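Local coordinates for 5-oxoprolinase subunit C (Escherichia coli, PDB 5DUD), which catalyses, as one subunit of an ATP-dependent 5-oxoprolinase, the cleavage of 5-oxoproline to L-glutamate coupled to hydrolysis of ATP to ADP and phosphate, at residues 31-36 and 269-274; 36-41 and 47-52; 86-91 and 165-170; 140-143 and 147-150; 262-267 and 293-298. All coordinates share one frame; numbering follows the deposited sequence.

Contact 1: 31-36 and 269-274; sequences ALDMPA and LAQIPL
Asp-33 meets Ala-270 and Gln-271 where the start of helix 34-44 comes up against the end of helix 266-271, close to the centre of the chain. Followed outward, the Asp-33 side chain touches first through CB, which lies 3.9 Å from the methyl carbon CB of Ala-270. The same methyl packs on the neighbouring residue, with Leu-32 CB 3.8 Å from Ala-270 CB, and Leu-32 and Ala-270 are where the two backbones come nearest. CG of Asp-33 is anti to its backbone N (chi1 -164°), a setting that lets the two carboxylate oxygens serve different partners. Asp-33 OD1 accepts from Ala-36 N at 3.0 Å, an N-cap bond at the first turn of helix 34-44. The other oxygen takes the amide across the contact, Gln-271 NE2 to Asp-33 OD2 being 2.7 Å with a fairly straight N-H...O angle of 161°. The donor stands above the carboxylate plane, while the oxygen lies near the plane of the amide; the two flat groups are turned 52° apart. The bend of the Gln-271 chain at chi2 brings its tip to Asp-33, and the amide is held at both ends, OE1 by Met-109 N and NE2 also by Arg-110 O. Trp-170 NE1 donates to Asp-33 OD2 as well. The buried carboxylate therefore faces N-H donors from its own helix start, from Gln-271 and from Trp-170, which would probably stabilise its negative charge. These bonds link the start of helix 34-44, the end of helix 266-271 and the loop of Trp-170.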
# COMPACT_ATOMS: atom_id res chain seq x y z
N ALA A 31 1.99 -5.09 -9.23
CA ALA A 31 3.39 -5.50 -9.41
C ALA A 31 4.36 -4.46 -8.85
O ALA A 31 4.16 -3.26 -9.02
CB ALA A 31 3.69 -5.74 -10.89
N LEU A 32 5.39 -4.95 -8.14
CA LEU A 32 6.46 -4.11 -7.59
C LEU A 32 7.22 -3.48 -8.76
O LEU A 32 7.44 -2.26 -8.78
CB LEU A 32 7.39 -4.94 -6.68
CG LEU A 32 7.23 -4.77 -5.16
CD1 LEU A 32 5.77 -4.78 -4.74
CD2 LEU A 32 7.99 -5.85 -4.42
N ASP A 33 7.54 -4.29 -9.78
CA ASP A 33 8.15 -3.85 -11.02
C ASP A 33 7.00 -3.67 -12.02
O ASP A 33 6.72 -4.56 -12.82
CB ASP A 33 9.21 -4.86 -11.50
CG ASP A 33 10.16 -4.34 -12.55
OD1 ASP A 33 9.69 -3.74 -13.54
OD2 ASP A 33 11.38 -4.58 -12.42
N MET A 34 6.30 -2.53 -11.93
CA MET A 34 5.17 -2.24 -12.82
C MET A 34 5.58 -2.26 -14.29
O MET A 34 4.86 -2.87 -15.07
CB MET A 34 4.49 -0.89 -12.48
CG MET A 34 3.40 -0.97 -11.42
SD MET A 34 2.05 -2.14 -11.74
CE MET A 34 1.69 -1.75 -13.41
N PRO A 35 6.74 -1.69 -14.69
CA PRO A 35 7.17 -1.75 -16.10
C PRO A 35 7.39 -3.16 -16.64
O PRO A 35 7.18 -3.38 -17.83
CB PRO A 35 8.49 -0.97 -16.10
CG PRO A 35 8.40 -0.07 -14.93
CD PRO A 35 7.70 -0.89 -13.90
N ALA A 36 7.79 -4.13 -15.78
CA ALA A 36 8.00 -5.52 -16.21
C ALA A 36 6.67 -6.21 -16.57
O ALA A 36 6.57 -6.80 -17.65
CB ALA A 36 8.72 -6.32 -15.15
N LEU A 269 13.94 -0.82 -7.26
CA LEU A 269 13.93 -1.41 -5.90
C LEU A 269 13.57 -2.91 -5.93
O LEU A 269 14.18 -3.71 -5.22
CB LEU A 269 12.93 -0.67 -4.96
CG LEU A 269 13.35 0.56 -4.12
CD1 LEU A 269 14.34 0.20 -3.00
CD2 LEU A 269 13.75 1.76 -4.98
N ALA A 270 12.58 -3.28 -6.77
CA ALA A 270 12.05 -4.64 -6.93
C ALA A 270 13.10 -5.67 -7.29
O ALA A 270 12.95 -6.82 -6.88
CB ALA A 270 10.96 -4.65 -7.99
N GLN A 271 14.13 -5.29 -8.08
CA GLN A 271 15.15 -6.24 -8.51
C GLN A 271 16.37 -6.30 -7.61
O GLN A 271 17.15 -7.24 -7.74
CB GLN A 271 15.61 -5.93 -9.94
CG GLN A 271 14.51 -5.92 -11.01
CD GLN A 271 13.59 -7.13 -11.05
OE1 GLN A 271 13.91 -8.22 -10.57
NE2 GLN A 271 12.48 -6.99 -11.75
N ILE A 272 16.55 -5.34 -6.69
CA ILE A 272 17.73 -5.31 -5.83
C ILE A 272 17.78 -6.53 -4.88
O ILE A 272 16.90 -6.66 -4.02
CB ILE A 272 17.83 -3.99 -5.02
CG1 ILE A 272 18.27 -2.83 -5.95
CG2 ILE A 272 18.84 -4.11 -3.85
CD1 ILE A 272 17.94 -1.44 -5.44
N PRO A 273 18.83 -7.38 -4.95
CA PRO A 273 18.92 -8.53 -4.02
C PRO A 273 19.02 -8.14 -2.54
O PRO A 273 19.40 -7.02 -2.21
CB PRO A 273 20.18 -9.27 -4.48
CG PRO A 273 20.42 -8.82 -5.86
CD PRO A 273 19.95 -7.40 -5.91
N LEU A 274 18.72 -9.10 -1.64
CA LEU A 274 18.69 -8.87 -0.19
C LEU A 274 20.07 -8.57 0.47
O LEU A 274 20.09 -8.16 1.63
CB LEU A 274 18.01 -10.04 0.55
CG LEU A 274 16.49 -9.88 0.73
CD1 LEU A 274 15.80 -11.21 1.03
CD2 LEU A 274 16.17 -8.86 1.82

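Contact 2: 36-41 and 47-52; sequences ALRIAN and DANAPA
Leu-37 lays its forked end over the returning chain, CD1 3.7 Å from Ala-52 CB and CD2 3.6 Å from Ala-48 O. With chi1 at 178° Leu-37 swings its CG to the side opposite its N, which directs the fork off helix 34-44 toward the loop that leads into strand 52-56. One turn further along the helix, Asn-41 supplies the polar part of the contact. Asn-41 ND2 donates to Ala-48 O at 3.2 Å, an N-H...O angle of 156°, with the nitrogen above the carbonyl plane; the acceptor stays near the plane of the amide. Asn-41 ND2 also lies 2.8 Å from Ala-50 O, but that bond is bent and weak. Both acceptors belong to the type I beta turn of Asp-47 to Ala-50, whose own backbone bond runs from Ala-50 N to Asp-47 O, so one helix amide grips two carbonyls of the turn, one of them weakly. Ala-48 O also receives a CA-H...O contact from Arg-38, Arg-38 CA to Ala-48 O being 3.4 Å. The extended Arg-38 chain then runs beside Asn-49, pointing the same way, and presents the edge of its guanidinium to Asn-49 OD1; Arg-38 NH2 to Asn-49 OD1 is 3.5 Å, a weak bond, and the two planes stand nearly perpendicular. Ala-40, Asn-41 and Ala-52 pack on Ala-114 of strand 110-115. The chemistry is thus graded from an apolar inner part at Leu-37 and Ala-52 to a looser polar outer one at Arg-38, and the Asn-41 amide supplies donors to two carbonyls of the turn as the chain reverses from helix to strand.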
# COMPACT_ATOMS: atom_id res chain seq x y z
N ALA A 36 7.79 -4.13 -15.78
CA ALA A 36 8.00 -5.52 -16.21
C ALA A 36 6.67 -6.21 -16.57
O ALA A 36 6.57 -6.80 -17.65
CB ALA A 36 8.72 -6.32 -15.15
N LEU A 37 5.65 -6.12 -15.70
CA LEU A 37 4.32 -6.68 -15.94
C LEU A 37 3.62 -6.03 -17.16
O LEU A 37 2.97 -6.73 -17.94
CB LEU A 37 3.46 -6.48 -14.67
CG LEU A 37 2.01 -6.96 -14.73
CD1 LEU A 37 1.61 -7.70 -13.47
CD2 LEU A 37 1.04 -5.80 -14.93
N ARG A 38 3.76 -4.70 -17.31
CA ARG A 38 3.15 -3.96 -18.42
C ARG A 38 3.70 -4.42 -19.76
O ARG A 38 2.90 -4.69 -20.66
CB ARG A 38 3.31 -2.44 -18.27
CG ARG A 38 2.34 -1.86 -17.24
CD ARG A 38 2.47 -0.38 -17.03
NE ARG A 38 1.47 0.10 -16.08
CZ ARG A 38 1.39 1.34 -15.60
NH1 ARG A 38 2.27 2.27 -15.98
NH2 ARG A 38 0.43 1.67 -14.74
N ILE A 39 5.03 -4.57 -19.89
CA ILE A 39 5.66 -5.04 -21.13
C ILE A 39 5.20 -6.47 -21.47
O ILE A 39 4.90 -6.75 -22.63
CB ILE A 39 7.22 -4.96 -21.03
CG1 ILE A 39 7.69 -3.49 -20.99
CG2 ILE A 39 7.91 -5.70 -22.18
CD1 ILE A 39 9.09 -3.27 -20.39
N ALA A 40 5.14 -7.36 -20.46
CA ALA A 40 4.70 -8.75 -20.63
C ALA A 40 3.28 -8.81 -21.18
O ALA A 40 3.04 -9.51 -22.16
CB ALA A 40 4.78 -9.50 -19.31
N ASN A 41 2.34 -8.07 -20.55
CA ASN A 41 0.95 -8.04 -21.01
C ASN A 41 0.85 -7.39 -22.40
O ASN A 41 0.04 -7.82 -23.22
CB ASN A 41 0.03 -7.33 -20.00
CG ASN A 41 -0.19 -8.10 -18.72
OD1 ASN A 41 -0.49 -9.29 -18.73
ND2 ASN A 41 -0.14 -7.41 -17.58
N ASP A 47 -4.40 -5.95 -22.08
CA ASP A 47 -4.29 -4.57 -21.59
C ASP A 47 -3.07 -4.51 -20.67
O ASP A 47 -2.84 -5.47 -19.94
CB ASP A 47 -5.58 -4.14 -20.87
CG ASP A 47 -5.53 -2.71 -20.37
OD1 ASP A 47 -5.30 -1.80 -21.19
OD2 ASP A 47 -5.71 -2.51 -19.15
N ALA A 48 -2.26 -3.43 -20.72
CA ALA A 48 -1.01 -3.31 -19.96
C ALA A 48 -1.15 -3.66 -18.45
O ALA A 48 -0.24 -4.24 -17.87
CB ALA A 48 -0.45 -1.91 -20.11
N ASN A 49 -2.31 -3.35 -17.84
CA ASN A 49 -2.60 -3.65 -16.43
C ASN A 49 -3.34 -5.00 -16.23
O ASN A 49 -3.88 -5.25 -15.15
CB ASN A 49 -3.45 -2.50 -15.88
CG ASN A 49 -2.69 -1.20 -15.82
OD1 ASN A 49 -1.71 -1.07 -15.09
ND2 ASN A 49 -3.05 -0.23 -16.66
N ALA A 50 -3.33 -5.89 -17.23
CA ALA A 50 -4.02 -7.18 -17.12
C ALA A 50 -3.35 -8.07 -16.04
O ALA A 50 -2.18 -7.86 -15.72
CB ALA A 50 -4.04 -7.89 -18.46
N PRO A 51 -4.07 -9.05 -15.46
CA PRO A 51 -3.45 -9.88 -14.41
C PRO A 51 -2.35 -10.82 -14.93
O PRO A 51 -2.58 -11.58 -15.87
CB PRO A 51 -4.62 -10.69 -13.83
CG PRO A 51 -5.85 -10.19 -14.48
CD PRO A 51 -5.48 -9.44 -15.70
N ALA A 52 -1.16 -10.75 -14.30
CA ALA A 52 0.00 -11.58 -14.63
C ALA A 52 0.67 -12.08 -13.34
O ALA A 52 0.59 -11.41 -12.31
CB ALA A 52 1.00 -10.80 -15.47

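Contact 3: 86-91 and 165-170; sequences VWTGWR and VKQLLW
Val-165 N donates to Gly-89 O, the backbone bond that joins the two loops, at 3.0 Å and an N-H...O angle of 146°. Gly-89 and Val-165 are also the closest pair of the two backbones. Beside them the Gln-167 side chain, extended beyond CG, crosses Thr-88 at about a right angle, and the end of its amide lies against the threonine hydroxyl and CB. Gly-89, with a positive phi of 88°, lies close to both Val-165 and Gln-167. In the fold, the loop 86-91 connects strand 84-85 of the six-stranded antiparallel sheet to strand 92-94 at the border of the five-stranded one, whereas 165-170 belongs to the long connection into strand 173-178; the contact therefore fastens that connection to the part of the domain built from the two antiparallel sheets. Behind the first shell, a backbone bond to Leu-72 places Gly-89 against strand 68-74, and Gln-167 packs on Thr-73 of the same strand. Val-165 packs on Ile-39 and Leu-43 of helix 34-44 and on Leu-302 of helix 285-302.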
# COMPACT_ATOMS: atom_id res chain seq x y z
N VAL A 86 14.21 -20.50 -23.49
CA VAL A 86 13.46 -19.30 -23.86
C VAL A 86 13.98 -18.10 -23.08
O VAL A 86 14.42 -18.26 -21.94
CB VAL A 86 11.93 -19.51 -23.66
CG1 VAL A 86 11.46 -20.81 -24.29
CG2 VAL A 86 11.51 -19.43 -22.19
N TRP A 87 13.90 -16.90 -23.66
CA TRP A 87 14.43 -15.70 -23.02
C TRP A 87 13.36 -14.63 -22.81
O TRP A 87 12.26 -14.69 -23.37
CB TRP A 87 15.61 -15.17 -23.82
CG TRP A 87 16.82 -16.03 -23.64
CD1 TRP A 87 17.61 -16.11 -22.53
CD2 TRP A 87 17.32 -17.01 -24.55
NE1 TRP A 87 18.59 -17.05 -22.71
CE2 TRP A 87 18.45 -17.61 -23.95
CE3 TRP A 87 16.95 -17.42 -25.84
CZ2 TRP A 87 19.20 -18.61 -24.58
CZ3 TRP A 87 17.70 -18.39 -26.48
CH2 TRP A 87 18.80 -18.99 -25.84
N THR A 88 13.70 -13.64 -21.96
CA THR A 88 12.80 -12.59 -21.52
C THR A 88 12.60 -11.45 -22.53
O THR A 88 13.55 -10.99 -23.17
CB THR A 88 13.31 -11.99 -20.20
OG1 THR A 88 14.62 -11.47 -20.39
CG2 THR A 88 13.32 -13.00 -19.06
N GLY A 89 11.36 -10.98 -22.64
CA GLY A 89 10.97 -9.87 -23.50
C GLY A 89 10.60 -10.23 -24.92
O GLY A 89 10.94 -9.49 -25.85
N TRP A 90 9.88 -11.35 -25.10
CA TRP A 90 9.47 -11.86 -26.41
C TRP A 90 8.06 -12.45 -26.38
O TRP A 90 7.71 -13.08 -25.39
CB TRP A 90 10.46 -12.96 -26.86
CG TRP A 90 11.59 -12.44 -27.70
CD1 TRP A 90 12.70 -11.78 -27.26
CD2 TRP A 90 11.72 -12.58 -29.11
NE1 TRP A 90 13.51 -11.48 -28.33
CE2 TRP A 90 12.95 -11.98 -29.47
CE3 TRP A 90 10.95 -13.18 -30.11
CZ2 TRP A 90 13.40 -11.93 -30.80
CZ3 TRP A 90 11.40 -13.14 -31.42
CH2 TRP A 90 12.61 -12.52 -31.75
N ARG A 91 7.28 -12.28 -27.47
CA ARG A 91 5.95 -12.90 -27.58
C ARG A 91 6.20 -14.34 -28.05
O ARG A 91 6.34 -14.58 -29.24
CB ARG A 91 4.99 -12.13 -28.52
CG ARG A 91 3.74 -12.95 -28.92
CD ARG A 91 2.58 -12.21 -29.56
NE ARG A 91 2.92 -11.55 -30.82
CZ ARG A 91 3.27 -10.27 -30.97
NH1 ARG A 91 3.37 -9.46 -29.92
NH2 ARG A 91 3.54 -9.79 -32.18
N VAL A 165 10.59 -7.10 -27.70
CA VAL A 165 10.71 -5.70 -27.28
C VAL A 165 11.87 -5.55 -26.29
O VAL A 165 12.14 -6.48 -25.53
CB VAL A 165 9.41 -5.10 -26.70
CG1 VAL A 165 8.28 -5.13 -27.72
CG2 VAL A 165 9.01 -5.76 -25.38
N LYS A 166 12.53 -4.39 -26.30
CA LYS A 166 13.66 -4.12 -25.40
C LYS A 166 13.13 -3.86 -23.99
O LYS A 166 12.16 -3.13 -23.84
CB LYS A 166 14.48 -2.90 -25.88
CG LYS A 166 15.14 -3.05 -27.25
CD LYS A 166 15.18 -1.73 -28.02
CE LYS A 166 15.92 -1.82 -29.33
NZ LYS A 166 17.27 -1.20 -29.26
N GLN A 167 13.74 -4.48 -22.97
CA GLN A 167 13.36 -4.28 -21.57
C GLN A 167 14.12 -3.08 -21.01
O GLN A 167 14.98 -2.54 -21.71
CB GLN A 167 13.67 -5.55 -20.75
CG GLN A 167 12.96 -6.79 -21.26
CD GLN A 167 13.19 -7.96 -20.33
OE1 GLN A 167 14.01 -8.84 -20.59
NE2 GLN A 167 12.46 -7.98 -19.22
N LEU A 168 13.81 -2.66 -19.76
CA LEU A 168 14.46 -1.53 -19.08
C LEU A 168 15.58 -2.00 -18.15
O LEU A 168 15.38 -2.92 -17.36
CB LEU A 168 13.43 -0.75 -18.25
CG LEU A 168 12.28 -0.09 -19.02
CD1 LEU A 168 11.26 0.46 -18.06
CD2 LEU A 168 12.79 1.01 -19.93
N LEU A 169 16.75 -1.33 -18.21
CA LEU A 169 17.86 -1.74 -17.36
C LEU A 169 17.62 -1.33 -15.91
O LEU A 169 17.06 -0.27 -15.65
CB LEU A 169 19.21 -1.16 -17.84
CG LEU A 169 20.24 -2.22 -18.19
CD1 LEU A 169 19.92 -2.86 -19.53
CD2 LEU A 169 21.64 -1.63 -18.16
N TRP A 170 18.06 -2.19 -14.99
CA TRP A 170 17.96 -1.98 -13.55
C TRP A 170 19.31 -1.51 -13.03
O TRP A 170 20.33 -1.68 -13.70
CB TRP A 170 17.52 -3.28 -12.85
CG TRP A 170 16.23 -3.81 -13.40
CD1 TRP A 170 14.97 -3.39 -13.09
CD2 TRP A 170 16.08 -4.78 -14.45
NE1 TRP A 170 14.05 -4.09 -13.83
CE2 TRP A 170 14.70 -4.94 -14.68
CE3 TRP A 170 16.99 -5.55 -15.19
CZ2 TRP A 170 14.20 -5.84 -15.62
CZ3 TRP A 170 16.49 -6.44 -16.13
CH2 TRP A 170 15.11 -6.58 -16.34

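Contact 4: 140-143 and 147-150; sequences EGRL and GDRL
Arg-142 and Asp-148 form the centre of a surface salt-bridge network, completed by Glu-140, across the short loop that leads into strand 149-150, an outermost strand of the six-stranded antiparallel sheet. The two side chains approach from opposite directions, and one carboxylate oxygen takes both terminal nitrogens of the guanidinium: Arg-142 NH1 lies 3.1 Å from Asp-148 OD2, on its syn side, while Arg-142 NH2 to Asp-148 OD2 is a weak 3.5 Å. The oxygen sits at the guanidinium edge, near its plane, although the carboxylate itself is turned 42° from it. Arg-142 NE makes a weak salt bridge to Glu-140 OE1 at 3.3 Å. The two acids thus meet the guanidinium at separate nitrogens, and Glu-140 OE1 and Asp-148 OD2 stay 7.0 Å apart, which probably limits their mutual repulsion. Among the bonds to backbone, Asp-148 OD2 also receives a weak one from Lys-145 N, and Gly-147 and Asp-148 pair with Ile-4 of strand 2-4. The arginine bonds its own chain too: Arg-142 NH1 donates to Leu-143 O at 3.2 Å, from above the carbonyl plane.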
# COMPACT_ATOMS: atom_id res chain seq x y z
N GLU A 140 -7.75 -16.67 -3.86
CA GLU A 140 -8.17 -16.76 -2.45
C GLU A 140 -7.34 -15.88 -1.48
O GLU A 140 -7.45 -16.04 -0.26
CB GLU A 140 -8.15 -18.23 -1.97
CG GLU A 140 -8.91 -19.19 -2.87
CD GLU A 140 -8.87 -20.65 -2.46
OE1 GLU A 140 -8.16 -20.99 -1.49
OE2 GLU A 140 -9.56 -21.46 -3.12
N GLY A 141 -6.57 -14.92 -2.00
CA GLY A 141 -5.76 -14.02 -1.19
C GLY A 141 -4.61 -14.71 -0.48
O GLY A 141 -4.45 -14.54 0.74
N ARG A 142 -3.81 -15.49 -1.22
CA ARG A 142 -2.68 -16.22 -0.66
C ARG A 142 -1.62 -16.51 -1.72
O ARG A 142 -1.86 -16.30 -2.91
CB ARG A 142 -3.16 -17.54 -0.02
CG ARG A 142 -4.04 -18.41 -0.93
CD ARG A 142 -4.07 -19.86 -0.47
NE ARG A 142 -4.86 -20.70 -1.36
CZ ARG A 142 -4.43 -21.22 -2.51
NH1 ARG A 142 -3.19 -20.97 -2.95
NH2 ARG A 142 -5.24 -21.98 -3.25
N LEU A 143 -0.45 -17.00 -1.29
CA LEU A 143 0.64 -17.36 -2.21
C LEU A 143 0.27 -18.61 -2.99
O LEU A 143 -0.37 -19.51 -2.44
CB LEU A 143 1.94 -17.62 -1.45
CG LEU A 143 2.54 -16.45 -0.68
CD1 LEU A 143 3.69 -16.91 0.20
CD2 LEU A 143 2.99 -15.34 -1.62
N GLY A 147 0.26 -27.78 -7.16
CA GLY A 147 -0.98 -28.44 -7.55
C GLY A 147 -2.14 -27.55 -7.98
O GLY A 147 -3.11 -28.07 -8.53
N ASP A 148 -2.08 -26.21 -7.74
CA ASP A 148 -3.17 -25.30 -8.12
C ASP A 148 -3.21 -25.05 -9.63
O ASP A 148 -2.20 -25.23 -10.32
CB ASP A 148 -3.02 -23.93 -7.41
CG ASP A 148 -3.14 -23.96 -5.90
OD1 ASP A 148 -3.80 -24.89 -5.37
OD2 ASP A 148 -2.63 -23.03 -5.25
N ARG A 149 -4.40 -24.63 -10.14
CA ARG A 149 -4.64 -24.28 -11.55
C ARG A 149 -5.29 -22.90 -11.63
O ARG A 149 -6.23 -22.62 -10.89
CB ARG A 149 -5.50 -25.33 -12.27
CG ARG A 149 -4.72 -26.59 -12.66
CD ARG A 149 -5.51 -27.87 -12.54
NE ARG A 149 -6.79 -27.82 -13.27
CZ ARG A 149 -7.11 -28.52 -14.36
NH1 ARG A 149 -6.25 -29.38 -14.89
NH2 ARG A 149 -8.31 -28.37 -14.91
N LEU A 150 -4.79 -22.05 -12.53
CA LEU A 150 -5.29 -20.70 -12.71
C LEU A 150 -5.99 -20.64 -14.08
O LEU A 150 -5.35 -20.94 -15.08
CB LEU A 150 -4.14 -19.69 -12.59
CG LEU A 150 -3.91 -19.13 -11.18
CD1 LEU A 150 -3.83 -20.24 -10.13
CD2 LEU A 150 -2.67 -18.32 -11.12

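Contact 5: 262-267 and 293-298; sequences IEADMY and QDQQRY
The turn that leads from strand 257-261 into helix 266-271 rests here on the long C-terminal helix 285-302, and Gln-295 is the residue of that helix that reaches into it. Its first torsion (chi1 -158°) turns the side chain away from its own backbone nitrogen, and the chain runs out straight beyond CG, so that the flat amide end arrives between Ala-264 and Tyr-267. Gln-295 CD lies 3.8 Å from Ala-264 O, and the outer atoms of the amide pass close to Ala-264 CA and the CD2-CE2 side of the Tyr-267 ring. Ring and amide planes are inclined at 60°, an oblique meeting. On its rim Glu-263 borders the contact. Tyr-267 OH bonds to Leu-169 O, the ring meets Trp-170 at a steep angle, and an acidic side chain of another protein chain accepts from Glu-263 N. Within the subunit, Ile-262 and Ala-264 pack on Ala-291 of the C-terminal helix, and Pro-35 of helix 34-44 lies against both Tyr-267 and Gln-295, so the contact sits where these three helices converge.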
# COMPACT_ATOMS: atom_id res chain seq x y z
N ILE A 262 11.00 8.68 -6.68
CA ILE A 262 10.15 9.02 -7.82
C ILE A 262 9.60 7.75 -8.46
O ILE A 262 10.28 6.72 -8.49
CB ILE A 262 10.88 9.94 -8.85
CG1 ILE A 262 12.09 9.24 -9.56
CG2 ILE A 262 11.30 11.24 -8.18
CD1 ILE A 262 12.65 9.97 -10.73
N GLU A 263 8.36 7.82 -8.98
CA GLU A 263 7.66 6.69 -9.61
C GLU A 263 8.44 6.06 -10.78
O GLU A 263 8.32 4.85 -10.99
CB GLU A 263 6.27 7.14 -10.08
CG GLU A 263 5.36 6.01 -10.55
CD GLU A 263 3.91 6.43 -10.73
OE1 GLU A 263 3.42 6.37 -11.87
OE2 GLU A 263 3.28 6.83 -9.72
N ALA A 264 9.25 6.85 -11.51
CA ALA A 264 10.06 6.33 -12.63
C ALA A 264 11.19 5.40 -12.16
O ALA A 264 11.63 4.57 -12.95
CB ALA A 264 10.64 7.49 -13.43
N ASP A 265 11.66 5.52 -10.89
CA ASP A 265 12.75 4.70 -10.35
C ASP A 265 12.26 3.62 -9.37
O ASP A 265 13.08 2.81 -8.92
CB ASP A 265 13.80 5.60 -9.66
CG ASP A 265 14.70 6.31 -10.65
OD1 ASP A 265 14.21 6.68 -11.74
OD2 ASP A 265 15.89 6.51 -10.33
N MET A 266 10.96 3.58 -9.05
CA MET A 266 10.41 2.56 -8.13
C MET A 266 10.65 1.14 -8.63
O MET A 266 10.80 0.24 -7.80
CB MET A 266 8.90 2.77 -7.93
CG MET A 266 8.55 3.88 -6.96
SD MET A 266 9.06 3.55 -5.26
CE MET A 266 7.95 2.24 -4.82
N TYR A 267 10.66 0.91 -9.96
CA TYR A 267 10.88 -0.42 -10.52
C TYR A 267 12.28 -0.97 -10.19
O TYR A 267 12.43 -2.19 -10.11
CB TYR A 267 10.62 -0.45 -12.04
CG TYR A 267 11.74 0.06 -12.93
CD1 TYR A 267 12.70 -0.81 -13.43
CD2 TYR A 267 11.74 1.37 -13.40
CE1 TYR A 267 13.70 -0.36 -14.30
CE2 TYR A 267 12.72 1.82 -14.28
CZ TYR A 267 13.70 0.95 -14.73
OH TYR A 267 14.68 1.42 -15.58
N GLN A 293 7.22 11.09 -17.27
CA GLN A 293 6.66 11.17 -18.62
C GLN A 293 7.39 10.18 -19.53
O GLN A 293 6.74 9.31 -20.11
CB GLN A 293 6.78 12.59 -19.21
CG GLN A 293 5.74 13.57 -18.67
CD GLN A 293 6.07 15.03 -18.94
OE1 GLN A 293 5.74 15.91 -18.13
NE2 GLN A 293 6.69 15.37 -20.07
N ASP A 294 8.73 10.25 -19.59
CA ASP A 294 9.57 9.36 -20.40
C ASP A 294 9.19 7.88 -20.25
O ASP A 294 9.19 7.16 -21.24
CB ASP A 294 11.07 9.55 -20.06
CG ASP A 294 11.69 10.86 -20.51
OD1 ASP A 294 10.98 11.66 -21.16
OD2 ASP A 294 12.88 11.09 -20.19
N GLN A 295 8.84 7.44 -19.02
CA GLN A 295 8.43 6.05 -18.77
C GLN A 295 6.98 5.83 -19.23
O GLN A 295 6.69 4.78 -19.81
CB GLN A 295 8.60 5.67 -17.30
CG GLN A 295 8.70 4.16 -17.09
CD GLN A 295 9.04 3.81 -15.66
OE1 GLN A 295 10.20 3.54 -15.33
NE2 GLN A 295 8.04 3.77 -14.79
N GLN A 296 6.09 6.83 -19.05
CA GLN A 296 4.71 6.75 -19.56
C GLN A 296 4.71 6.79 -21.10
O GLN A 296 3.93 6.10 -21.75
CB GLN A 296 3.83 7.88 -19.00
CG GLN A 296 3.36 7.63 -17.57
CD GLN A 296 2.45 8.73 -17.05
OE1 GLN A 296 2.54 9.89 -17.46
NE2 GLN A 296 1.57 8.39 -16.12
N ARG A 297 5.61 7.61 -21.67
CA ARG A 297 5.83 7.77 -23.11
C ARG A 297 6.45 6.50 -23.71
O ARG A 297 6.23 6.21 -24.88
CB ARG A 297 6.75 8.98 -23.37
CG ARG A 297 6.11 10.34 -23.05
CD ARG A 297 7.10 11.49 -23.17
NE ARG A 297 6.43 12.79 -23.13
CZ ARG A 297 7.00 13.96 -23.40
NH1 ARG A 297 8.28 14.02 -23.75
NH2 ARG A 297 6.30 15.09 -23.32
N TYR A 298 7.27 5.78 -22.92
CA TYR A 298 7.92 4.53 -23.33
C TYR A 298 6.88 3.40 -23.55
O TYR A 298 7.06 2.63 -24.49
CB TYR A 298 8.99 4.13 -22.29
CG TYR A 298 9.55 2.73 -22.44
CD1 TYR A 298 10.54 2.45 -23.38
CD2 TYR A 298 9.17 1.71 -21.57
CE1 TYR A 298 11.09 1.18 -23.49
CE2 TYR A 298 9.72 0.44 -21.67
CZ TYR A 298 10.67 0.17 -22.64
OH TYR A 298 11.22 -1.08 -22.74

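Overall arrangement
Contact 1 lies about 4 Å from the centre of the chain, and contacts 2, 3 and 5 lie with centres 13 to 14 Å from its own. Helix 34-44 serves contacts 1 and 2, which share Ala-36; helix 266-271 serves contacts 1 and 5. The segment 165-170 of contact 3 touches both, through Trp-170, Leu-168 and Val-165. Along the chain, contacts 2, 3 and 4 fall between the two segments of contact 1, while contact 5 alternates with it and brings in the C-terminal helix 285-302. Contact 4 stands apart on the surface, about 31 Å from contact 5 between centres. Contacts 1, 3 and 5, with helix 34-44, probably help tie the antiparallel sheets to the mixed sheet.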